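Local coordinates for protein transcriptional regulator Tm0710 (Thermotoga maritima, PDB 2A61) that probably binds DNA as a dimer through winged helix-turn-helix domains and regulates transcription in the manner of MarR proteins, at residues P33-I38 with T65-R70; Q40-E45 with L91-K96. All blocks are in the same frame, centred on the assembly; numbering follows the deposited sequence.

Interaction 1 (P33-I38 with T65-R70)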
loop_
_atom_site.group_PDB
_atom_site.type_symbol
_atom_site.label_atom_id
_atom_site.label_comp_id
_atom_site.label_asym_id
_atom_site.label_seq_id
_atom_site.Cartn_x
_atom_site.Cartn_y
_atom_site.Cartn_z
ATOM N N PRO A 33 9.606 -3.634 -5.261
ATOM C CA PRO A 33 8.468 -2.854 -4.666
ATOM C C PRO A 33 8.579 -1.304 -4.753
ATOM O O PRO A 33 7.590 -0.626 -5.105
ATOM C CB PRO A 33 8.447 -3.331 -3.209
ATOM C CG PRO A 33 8.998 -4.776 -3.309
ATOM C CD PRO A 33 10.039 -4.782 -4.408
ATOM N N ALA A 34 9.755 -0.755 -4.434
ATOM C CA ALA A 34 9.962 0.673 -4.497
ATOM C C ALA A 34 9.945 1.161 -5.937
ATOM O O ALA A 34 9.381 2.226 -6.226
ATOM C CB ALA A 34 11.263 1.059 -3.822
ATOM N N GLN A 35 10.533 0.384 -6.849
ATOM C CA GLN A 35 10.444 0.719 -8.266
ATOM C C GLN A 35 9.001 0.717 -8.767
ATOM O O GLN A 35 8.624 1.577 -9.557
ATOM C CB GLN A 35 11.251 -0.237 -9.106
ATOM C CG GLN A 35 12.799 -0.054 -9.063
ATOM C CD GLN A 35 13.465 -1.007 -10.066
ATOM O OE1 GLN A 35 13.213 -2.209 -10.025
ATOM N NE2 GLN A 35 14.303 -0.465 -10.986
ATOM N N PHE A 36 8.224 -0.283 -8.372
ATOM C CA PHE A 36 6.823 -0.334 -8.770
ATOM C C PHE A 36 5.993 0.837 -8.209
ATOM O O PHE A 36 5.125 1.374 -8.892
ATOM C CB PHE A 36 6.185 -1.665 -8.315
ATOM C CG PHE A 36 4.745 -1.793 -8.683
ATOM C CD1 PHE A 36 4.364 -1.880 -10.019
ATOM C CD2 PHE A 36 3.763 -1.842 -7.704
ATOM C CE1 PHE A 36 3.007 -1.993 -10.358
ATOM C CE2 PHE A 36 2.420 -1.953 -8.053
ATOM C CZ PHE A 36 2.065 -2.025 -9.378
ATOM N N ASP A 37 6.270 1.213 -6.965
ATOM C CA ASP A 37 5.615 2.369 -6.342
ATOM C C ASP A 37 5.855 3.679 -7.142
ATOM O O ASP A 37 4.941 4.506 -7.264
ATOM C CB ASP A 37 6.101 2.557 -4.914
ATOM C CG ASP A 37 5.536 1.526 -3.934
ATOM O OD1 ASP A 37 4.411 0.980 -4.125
ATOM O OD2 ASP A 37 6.275 1.255 -2.956
ATOM N N ILE A 38 7.078 3.866 -7.653
ATOM C CA ILE A 38 7.358 4.972 -8.590
ATOM C C ILE A 38 6.533 4.836 -9.870
ATOM O O ILE A 38 5.913 5.808 -10.324
ATOM C CB ILE A 38 8.845 5.039 -8.985
ATOM C CG1 ILE A 38 9.699 5.406 -7.753
ATOM C CG2 ILE A 38 9.046 5.944 -10.182
ATOM C CD1 ILE A 38 11.162 5.193 -7.992
ATOM N N THR A 65 17.418 8.173 -7.423
ATOM C CA THR A 65 18.262 8.183 -8.607
ATOM C C THR A 65 18.598 6.790 -9.019
ATOM O O THR A 65 18.488 6.475 -10.179
ATOM C CB THR A 65 19.593 8.978 -8.420
ATOM O OG1 THR A 65 19.277 10.314 -8.037
ATOM C CG2 THR A 65 20.381 9.021 -9.731
ATOM N N GLY A 66 19.008 5.937 -8.074
ATOM C CA GLY A 66 19.317 4.525 -8.408
ATOM C C GLY A 66 18.144 3.725 -8.962
ATOM O O GLY A 66 18.285 2.969 -9.952
ATOM N N LEU A 67 16.980 3.880 -8.320
ATOM C CA LEU A 67 15.758 3.240 -8.765
ATOM C C LEU A 67 15.308 3.666 -10.169
ATOM O O LEU A 67 14.912 2.833 -10.949
ATOM C CB LEU A 67 14.598 3.464 -7.745
ATOM C CG LEU A 67 14.825 3.024 -6.276
ATOM C CD1 LEU A 67 13.776 3.635 -5.351
ATOM C CD2 LEU A 67 14.801 1.459 -6.174
ATOM N N VAL A 68 15.285 4.982 -10.416
ATOM C CA VAL A 68 14.820 5.580 -11.683
ATOM C C VAL A 68 15.791 5.238 -12.835
ATOM O O VAL A 68 15.371 4.921 -13.934
ATOM C CB VAL A 68 14.649 7.091 -11.497
ATOM C CG1 VAL A 68 14.523 7.813 -12.839
ATOM C CG2 VAL A 68 13.391 7.370 -10.560
ATOM N N LYS A 69 17.080 5.315 -12.560
ATOM C CA LYS A 69 18.128 5.017 -13.581
ATOM C C LYS A 69 17.962 3.631 -14.206
ATOM O O LYS A 69 18.133 3.457 -15.411
ATOM C CB LYS A 69 19.495 5.121 -12.906
ATOM C CG LYS A 69 20.698 4.703 -13.715
ATOM C CD LYS A 69 21.994 4.951 -12.929
ATOM C CE LYS A 69 22.100 4.059 -11.662
ATOM N NZ LYS A 69 23.299 4.366 -10.837
ATOM N N ARG A 70 17.623 2.646 -13.369
ATOM C CA ARG A 70 17.363 1.272 -13.848
ATOM C C ARG A 70 16.059 1.209 -14.635
ATOM O O ARG A 70 15.979 0.560 -15.652
ATOM C CB ARG A 70 17.208 0.331 -12.682
ATOM C CG ARG A 70 18.473 -0.326 -12.178
ATOM C CD ARG A 70 17.970 -1.441 -11.177
ATOM N NE ARG A 70 17.937 -0.827 -9.873
ATOM C CZ ARG A 70 17.330 -1.300 -8.802
ATOM N NH1 ARG A 70 16.632 -2.423 -8.842
ATOM N NH2 ARG A 70 17.449 -0.618 -7.692
HETATM O O HOH W 1 15.901 -4.270 -10.205
#

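Interaction 2 (Q40-E45 with L91-K96)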
loop_
_atom_site.group_PDB
_atom_site.type_symbol
_atom_site.label_atom_id
_atom_site.label_comp_id
_atom_site.label_asym_id
_atom_site.label_seq_id
_atom_site.Cartn_x
_atom_site.Cartn_y
_atom_site.Cartn_z
ATOM N N GLN A 40 3.742 3.056 -10.528
ATOM C CA GLN A 40 2.296 3.173 -10.335
ATOM C C GLN A 40 1.820 4.576 -9.976
ATOM O O GLN A 40 0.754 4.968 -10.406
ATOM C CB GLN A 40 1.718 2.097 -9.388
ATOM C CG GLN A 40 1.988 2.281 -7.955
ATOM C CD GLN A 40 1.095 1.379 -7.072
ATOM O OE1 GLN A 40 1.420 1.117 -5.919
ATOM N NE2 GLN A 40 -0.029 0.922 -7.620
ATOM N N LYS A 41 2.636 5.325 -9.237
ATOM C CA LYS A 41 2.375 6.738 -8.973
ATOM C C LYS A 41 2.317 7.581 -10.244
ATOM O O LYS A 41 1.384 8.383 -10.411
ATOM C CB LYS A 41 3.417 7.296 -8.022
ATOM C CG LYS A 41 3.234 8.750 -7.659
ATOM C CD LYS A 41 1.812 9.091 -7.112
ATOM C CE LYS A 41 1.422 8.324 -5.832
ATOM N NZ LYS A 41 -0.004 8.584 -5.316
ATOM N N ILE A 42 3.281 7.372 -11.141
ATOM C CA ILE A 42 3.326 8.113 -12.386
ATOM C C ILE A 42 2.194 7.611 -13.283
ATOM O O ILE A 42 1.598 8.391 -14.026
ATOM C CB ILE A 42 4.726 7.989 -13.096
ATOM C CG1 ILE A 42 5.818 8.609 -12.224
ATOM C CG2 ILE A 42 4.696 8.632 -14.498
ATOM C CD1 ILE A 42 7.320 8.218 -12.657
ATOM N N TYR A 43 1.901 6.314 -13.225
ATOM C CA TYR A 43 0.836 5.755 -14.039
ATOM C C TYR A 43 -0.503 6.429 -13.721
ATOM O O TYR A 43 -1.281 6.736 -14.614
ATOM C CB TYR A 43 0.713 4.252 -13.801
ATOM C CG TYR A 43 -0.428 3.577 -14.555
ATOM C CD1 TYR A 43 -0.202 2.959 -15.788
ATOM C CD2 TYR A 43 -1.735 3.527 -14.010
ATOM C CE1 TYR A 43 -1.259 2.337 -16.483
ATOM C CE2 TYR A 43 -2.782 2.907 -14.685
ATOM C CZ TYR A 43 -2.514 2.293 -15.903
ATOM O OH TYR A 43 -3.516 1.672 -16.568
ATOM N N PHE A 44 -0.738 6.663 -12.439
ATOM C CA PHE A 44 -2.020 7.211 -12.007
ATOM C C PHE A 44 -2.059 8.732 -11.993
ATOM O O PHE A 44 -3.119 9.313 -12.306
ATOM C CB PHE A 44 -2.455 6.620 -10.649
ATOM C CG PHE A 44 -2.919 5.183 -10.731
ATOM C CD1 PHE A 44 -4.045 4.834 -11.494
ATOM C CD2 PHE A 44 -2.238 4.180 -10.022
ATOM C CE1 PHE A 44 -4.499 3.490 -11.556
ATOM C CE2 PHE A 44 -2.640 2.835 -10.098
ATOM C CZ PHE A 44 -3.747 2.485 -10.874
ATOM N N GLU A 45 -0.956 9.379 -11.622
ATOM C CA GLU A 45 -0.947 10.831 -11.448
ATOM C C GLU A 45 -0.157 11.593 -12.496
ATOM O O GLU A 45 -0.193 12.831 -12.544
ATOM C CB GLU A 45 -0.454 11.196 -10.058
ATOM C CG GLU A 45 -1.020 10.340 -8.972
ATOM C CD GLU A 45 -0.807 10.946 -7.616
ATOM O OE1 GLU A 45 -1.531 10.545 -6.684
ATOM O OE2 GLU A 45 0.041 11.864 -7.485
ATOM N N LEU A 91 9.962 12.763 -14.687
ATOM C CA LEU A 91 9.925 11.367 -15.120
ATOM C C LEU A 91 8.539 11.010 -15.600
ATOM O O LEU A 91 7.539 11.317 -14.924
ATOM C CB LEU A 91 10.400 10.422 -13.986
ATOM C CG LEU A 91 11.862 10.888 -13.742
ATOM C CD1 LEU A 91 12.275 11.033 -12.296
ATOM C CD2 LEU A 91 12.860 10.163 -14.634
ATOM N N VAL A 92 8.476 10.394 -16.768
ATOM C CA VAL A 92 7.203 9.994 -17.362
ATOM C C VAL A 92 7.238 8.502 -17.701
ATOM O O VAL A 92 8.285 7.936 -17.890
ATOM C CB VAL A 92 6.821 10.829 -18.611
ATOM C CG1 VAL A 92 6.520 12.318 -18.215
ATOM C CG2 VAL A 92 7.914 10.861 -19.613
ATOM N N ILE A 93 6.069 7.881 -17.800
ATOM C CA ILE A 93 6.009 6.437 -18.007
ATOM C C ILE A 93 5.983 6.149 -19.508
ATOM O O ILE A 93 5.479 6.955 -20.301
ATOM C CB ILE A 93 4.764 5.833 -17.277
ATOM C CG1 ILE A 93 4.847 4.310 -17.099
ATOM C CG2 ILE A 93 3.438 6.274 -17.965
ATOM C CD1 ILE A 93 3.891 3.723 -16.010
ATOM N N THR A 94 6.512 5.001 -19.891
ATOM C CA THR A 94 6.463 4.539 -21.273
ATOM C C THR A 94 5.328 3.516 -21.431
ATOM O O THR A 94 4.727 3.103 -20.450
ATOM C CB THR A 94 7.789 3.827 -21.680
ATOM O OG1 THR A 94 8.005 2.715 -20.825
ATOM C CG2 THR A 94 8.993 4.745 -21.551
ATOM N N ARG A 95 5.074 3.092 -22.673
ATOM C CA ARG A 95 4.147 2.022 -22.939
ATOM C C ARG A 95 4.502 0.762 -22.188
ATOM O O ARG A 95 3.622 0.072 -21.640
ATOM C CB ARG A 95 4.196 1.656 -24.416
ATOM C CG ARG A 95 2.862 1.509 -25.089
ATOM C CD ARG A 95 1.956 0.401 -24.572
ATOM N NE ARG A 95 0.903 0.971 -23.727
ATOM C CZ ARG A 95 -0.133 0.307 -23.205
ATOM N NH1 ARG A 95 -0.329 -1.010 -23.439
ATOM N NH2 ARG A 95 -0.980 0.982 -22.428
ATOM N N LYS A 96 5.791 0.424 -22.219
ATOM C CA LYS A 96 6.286 -0.743 -21.533
ATOM C C LYS A 96 6.041 -0.656 -20.029
ATOM O O LYS A 96 5.700 -1.656 -19.400
ATOM C CB LYS A 96 7.761 -0.909 -21.804
ATOM C CG LYS A 96 8.319 -2.223 -21.285
ATOM C CD LYS A 96 9.783 -2.342 -21.647
ATOM C CE LYS A 96 10.399 -3.649 -21.125
ATOM N NZ LYS A 96 11.851 -3.533 -21.333
#

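Interaction 1 (P33-I38 with T65-R70)
In the winged helix-turn-helix domain that marks MarR regulators, A34, Q35 and I38 of helix 33-45 pack against L67, V68 and R70 of helix 61-73, which holds the position of the recognition helix and so probably reads DNA. The two segments cross at 74°, with their axes 9.9 Å apart, and L67 is the side chain that meets all three of A34, Q35 and I38. Its CD1 meets A34 CB at 3.9 Å, its CD2 lies 3.8 Å from Q35 CG, and its CB is touched by I38 CD1. L57 of helix 50-57 also packs on L67, while G58 of the second subunit reaches both A34 and L67, so the apolar centre of the contact is sealed partly by the dimer partner.

Q35 joins this core to the more exposed edge. Its CG stands anti to the carbonyl carbon (chi1 -75°), and the chain then runs out extended until the amide reaches the far helix. There Q35 NE2 donates a weak but almost straight hydrogen bond of 3.4 Å to L67 O. The same nitrogen, Q35 NE2, lies 3.5 Å from R70 CB and sits above one face of the R70 guanidinium, offset toward its rim. Amide and guanidinium planes are 32° apart, although the two side chains cross at about a right angle. OE1 turns back to T32 N, which anchors the amide from its own side of the interface. An alanine here would probably leave L67 O and T32 N without these amide partners and the R70 guanidinium freer to turn.

Deeper in, I38 CD1, already against L67, also comes to 4.0 Å from V68 CG2.

Interaction 2 (Q40-E45 with L91-K96)
T94 OG1, gripped by the backbone of G97, by G75 O and more weakly by Y76 O, caps the helix that starts just beyond strand 88-93, the strand on which L91 and I93 receive I42 and Y43 of helix 33-45. Helix and strand segments cross at 78°, their axes 7.9 Å apart.

I42 carries most of the contact with its two branches, and both reach L91 O. I42 CG2, anti to the backbone N, goes on to I93 N at 3.7 Å and also meets I93 CB at 3.9 Å. I42 CD1 lies 3.8 Å from L91 O and goes on to L91 CB at 4.0 Å. L77 of the partner strand also packs on I42.

Alongside, I93 sends CD1 to Y43 CB at 3.9 Å; this methyl lies at the edge of the tyrosine ring, near its plane, not over a face. E98 of helix 95-119 touches both side chains.

On the helix side every group that makes contact is hydrocarbon, even where it meets peptide atoms. The join between helix and wing strand therefore depends on shape and van der Waals fit, and the strand's peptide groups bond to other partners, L91 to K48 and V92 to T78.

How the interactions relate
Helix 33-45 serves both contacts: interaction 1 uses its first turns to seat helix 61-73, and interaction 2 its last turns to seat strand 88-93, with the contact centres about 12 Å apart. I38 and I42, one turn apart, are the isoleucines that helix 33-45 puts into each contact. L53 of helix 50-57 touches both I38 and L91 and so ties the two contacts together; V68 CG1 and L91 CD2 also make a tight approach at 3.4 Å. One continuous core thus sets the probable recognition helix and the wing against a shared support, an arrangement consistent with DNA binding by both elements, as in other winged helix-turn-helix proteins.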